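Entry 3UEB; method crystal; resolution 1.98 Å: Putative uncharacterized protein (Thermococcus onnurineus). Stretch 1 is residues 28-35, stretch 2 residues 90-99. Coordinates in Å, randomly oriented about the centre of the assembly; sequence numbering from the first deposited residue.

Stretch 1 (28-35) ELAQETII
Stretch 2 90-99: RAYEIVERKL

The most unusual feature of this contact is that a threonine is among its most heavily covered residues and yet no hydrogen bond crosses between the helices. Thr-33 (chi1 m) spends its hydroxyl on its own helix, OG1 donating to Leu-29 O at 2.6 Å, and presents its methyl to the partner: Thr-33 CG2 lies 3.2 Å from Ile-94 CD1, 3.6 Å from Ala-91 CA and 3.8 Å from Arg-90 CG. With its polar group satisfied locally, the residue packs as an apolar one.

Both stretches are helical throughout and are interior segments of longer helices, with phi near -60° and psi mostly between -35° and -58°; Glu-32, at psi -28°, is the shallowest. Regular i to i+4 bonds hold each, such as Ile-34 N to Ala-30 O at 3.1 Å and Val-95 N to Ala-91 O at 2.7 Å. The axes run roughly antiparallel, at 143° between N-to-C directions, and approach to 8.8 Å. The register is marked by two alanines, Ala-30 CA and Ala-91 CA standing 5.3 Å apart. The side chains at this point are small, and the backbones are near: Ala-91 CB points toward the other helix and lies 4.1 Å from Ala-30 O, a backbone atom.

Around this point the larger side chains pack. Ile-34 (m, t) leaves its backbone sideways, but its end comes nearer, bringing CG1 to 3.9 Å from Ala-91 CB. Ala-30 CB, also directed sideways, meets Val-95 CG2 at 4.0 Å, with Val-95 in chi1 t. Leu-29 (t, p) points toward the partner and reaches further along it: its CD1 is 3.8 Å from Ile-94 CG2, and its CD2 is 3.3 Å from Lys-98 CG. Ile-94 (m, t) thus touches both Leu-29 and Thr-33, one turn apart. Lys-98 contributes its aliphatic portion; its chi1 is -133°, between wells, followed by m, t, m.

The salt bridges lie within stretch 2; none crosses the contact. Glu-93 (t, t) makes a salt bridge from OE1 to Arg-97 NH2 at 2.6 Å, and a long one from OE2 to Arg-90 NE at 3.7 Å. Arg-90 (t, p, p) starts toward stretch 1, but its end leads away, so its contribution is marginal. Gln-31 points away and is hydrogen-bonded elsewhere in the structure.

The rules to read here are close alanines, branched apolar neighbours and a self-satisfied threonine; the contact as a whole buries 344 Å² over both sides.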

# COMPACT_ATOMS: atom_id res chain seq x y z
N GLU A 28 -6.96 1.65 0.23
CA GLU A 28 -6.31 1.02 1.37
C GLU A 28 -6.99 -0.30 1.72
O GLU A 28 -6.33 -1.29 2.01
CB GLU A 28 -6.34 1.96 2.58
CG GLU A 28 -5.46 3.19 2.46
CD GLU A 28 -5.61 4.15 3.63
OE1 GLU A 28 -4.88 5.16 3.67
OE2 GLU A 28 -6.47 3.90 4.50
N LEU A 29 -8.32 -0.31 1.70
CA LEU A 29 -9.07 -1.53 2.02
C LEU A 29 -8.70 -2.65 1.04
O LEU A 29 -8.46 -3.79 1.44
CB LEU A 29 -10.57 -1.25 1.96
CG LEU A 29 -11.51 -2.42 2.28
CD1 LEU A 29 -11.18 -2.99 3.67
CD2 LEU A 29 -12.96 -1.95 2.23
N ALA A 30 -8.63 -2.29 -0.23
CA ALA A 30 -8.30 -3.23 -1.29
C ALA A 30 -6.90 -3.82 -1.12
O ALA A 30 -6.74 -5.03 -1.02
CB ALA A 30 -8.40 -2.54 -2.65
N GLN A 31 -5.91 -2.94 -1.08
CA GLN A 31 -4.51 -3.34 -0.93
C GLN A 31 -4.26 -4.21 0.29
O GLN A 31 -3.59 -5.24 0.20
CB GLN A 31 -3.62 -2.11 -0.85
CG GLN A 31 -2.15 -2.45 -0.64
CD GLN A 31 -1.42 -1.40 0.16
OE1 GLN A 31 -1.95 -0.87 1.14
NE2 GLN A 31 -0.18 -1.09 -0.23
N GLU A 32 -4.80 -3.79 1.43
CA GLU A 32 -4.61 -4.51 2.67
C GLU A 32 -5.39 -5.82 2.73
O GLU A 32 -4.99 -6.76 3.40
CB GLU A 32 -4.94 -3.58 3.84
CG GLU A 32 -4.09 -2.30 3.77
CD GLU A 32 -4.41 -1.29 4.86
OE1 GLU A 32 -5.43 -1.45 5.56
OE2 GLU A 32 -3.62 -0.32 4.99
N THR A 33 -6.51 -5.88 2.02
CA THR A 33 -7.27 -7.13 1.98
C THR A 33 -6.36 -8.14 1.27
O THR A 33 -6.27 -9.30 1.66
CB THR A 33 -8.59 -6.97 1.18
OG1 THR A 33 -9.48 -6.10 1.89
CG2 THR A 33 -9.26 -8.33 0.97
N ILE A 34 -5.68 -7.69 0.22
CA ILE A 34 -4.79 -8.55 -0.54
C ILE A 34 -3.58 -8.98 0.28
O ILE A 34 -3.16 -10.14 0.21
CB ILE A 34 -4.34 -7.84 -1.84
CG1 ILE A 34 -5.55 -7.63 -2.75
CG2 ILE A 34 -3.27 -8.67 -2.54
CD1 ILE A 34 -5.27 -6.84 -4.02
N ILE A 35 -3.01 -8.05 1.05
CA ILE A 35 -1.85 -8.36 1.89
C ILE A 35 -2.26 -9.38 2.96
O ILE A 35 -1.57 -10.37 3.19
CB ILE A 35 -1.30 -7.10 2.60
CG1 ILE A 35 -0.82 -6.09 1.56
CG2 ILE A 35 -0.14 -7.47 3.53
CD1 ILE A 35 -0.52 -4.71 2.15
N ARG A 90 -11.26 -11.81 -3.29
CA ARG A 90 -11.65 -11.49 -1.92
C ARG A 90 -11.71 -9.97 -1.76
O ARG A 90 -12.62 -9.45 -1.12
CB ARG A 90 -10.64 -12.05 -0.91
CG ARG A 90 -10.95 -11.71 0.54
CD ARG A 90 -12.32 -12.23 0.94
NE ARG A 90 -12.38 -13.69 0.86
CZ ARG A 90 -11.83 -14.51 1.75
NH1 ARG A 90 -11.18 -14.02 2.80
NH2 ARG A 90 -11.94 -15.83 1.60
N ALA A 91 -10.74 -9.28 -2.36
CA ALA A 91 -10.69 -7.82 -2.30
C ALA A 91 -11.97 -7.22 -2.90
O ALA A 91 -12.61 -6.39 -2.27
CB ALA A 91 -9.46 -7.31 -3.03
N TYR A 92 -12.34 -7.63 -4.11
CA TYR A 92 -13.56 -7.13 -4.75
C TYR A 92 -14.77 -7.31 -3.83
O TYR A 92 -15.57 -6.39 -3.64
CB TYR A 92 -13.83 -7.90 -6.05
CG TYR A 92 -12.82 -7.67 -7.15
CD1 TYR A 92 -12.50 -8.69 -8.04
CD2 TYR A 92 -12.19 -6.44 -7.31
CE1 TYR A 92 -11.58 -8.50 -9.07
CE2 TYR A 92 -11.26 -6.23 -8.34
CZ TYR A 92 -10.97 -7.27 -9.21
OH TYR A 92 -10.04 -7.08 -10.21
N GLU A 93 -14.91 -8.51 -3.28
CA GLU A 93 -16.01 -8.84 -2.38
C GLU A 93 -16.08 -7.92 -1.18
O GLU A 93 -17.15 -7.47 -0.77
CB GLU A 93 -15.89 -10.28 -1.89
CG GLU A 93 -17.11 -10.76 -1.13
CD GLU A 93 -16.84 -11.97 -0.24
OE1 GLU A 93 -17.82 -12.61 0.19
OE2 GLU A 93 -15.65 -12.27 0.03
N ILE A 94 -14.92 -7.65 -0.59
CA ILE A 94 -14.85 -6.80 0.58
C ILE A 94 -15.07 -5.35 0.18
O ILE A 94 -15.76 -4.60 0.88
CB ILE A 94 -13.50 -7.00 1.30
CG1 ILE A 94 -13.48 -8.40 1.92
CG2 ILE A 94 -13.29 -5.93 2.36
CD1 ILE A 94 -12.13 -8.86 2.39
N VAL A 95 -14.52 -4.95 -0.97
CA VAL A 95 -14.70 -3.58 -1.42
C VAL A 95 -16.18 -3.33 -1.73
O VAL A 95 -16.74 -2.31 -1.33
CB VAL A 95 -13.85 -3.27 -2.68
CG1 VAL A 95 -14.28 -1.95 -3.29
CG2 VAL A 95 -12.37 -3.19 -2.29
N GLU A 96 -16.82 -4.27 -2.42
CA GLU A 96 -18.23 -4.13 -2.78
C GLU A 96 -19.11 -4.00 -1.54
O GLU A 96 -20.08 -3.25 -1.56
CB GLU A 96 -18.69 -5.31 -3.64
CG GLU A 96 -20.08 -5.13 -4.28
CD GLU A 96 -20.21 -3.84 -5.07
OE1 GLU A 96 -19.19 -3.36 -5.63
OE2 GLU A 96 -21.33 -3.29 -5.16
N ARG A 97 -18.78 -4.73 -0.48
CA ARG A 97 -19.57 -4.64 0.75
C ARG A 97 -19.43 -3.25 1.35
O ARG A 97 -20.40 -2.68 1.86
CB ARG A 97 -19.12 -5.67 1.77
CG ARG A 97 -19.51 -7.09 1.41
CD ARG A 97 -19.12 -8.04 2.52
NE ARG A 97 -19.27 -9.43 2.10
CZ ARG A 97 -18.77 -10.46 2.78
NH1 ARG A 97 -18.11 -10.25 3.91
NH2 ARG A 97 -18.93 -11.70 2.32
N LYS A 98 -18.22 -2.71 1.28
CA LYS A 98 -17.93 -1.39 1.80
C LYS A 98 -18.68 -0.34 1.00
O LYS A 98 -19.23 0.61 1.56
CB LYS A 98 -16.43 -1.12 1.71
CG LYS A 98 -15.82 -0.54 2.96
CD LYS A 98 -16.50 0.74 3.41
CE LYS A 98 -15.95 1.16 4.76
NZ LYS A 98 -15.98 0.01 5.71
N LEU A 99 -18.70 -0.51 -0.32
CA LEU A 99 -19.39 0.44 -1.19
C LEU A 99 -20.88 0.49 -0.83
O LEU A 99 -21.45 1.57 -0.68
CB LEU A 99 -19.21 0.06 -2.67
CG LEU A 99 -17.78 -0.04 -3.21
CD1 LEU A 99 -17.79 -0.23 -4.73
CD2 LEU A 99 -17.01 1.22 -2.87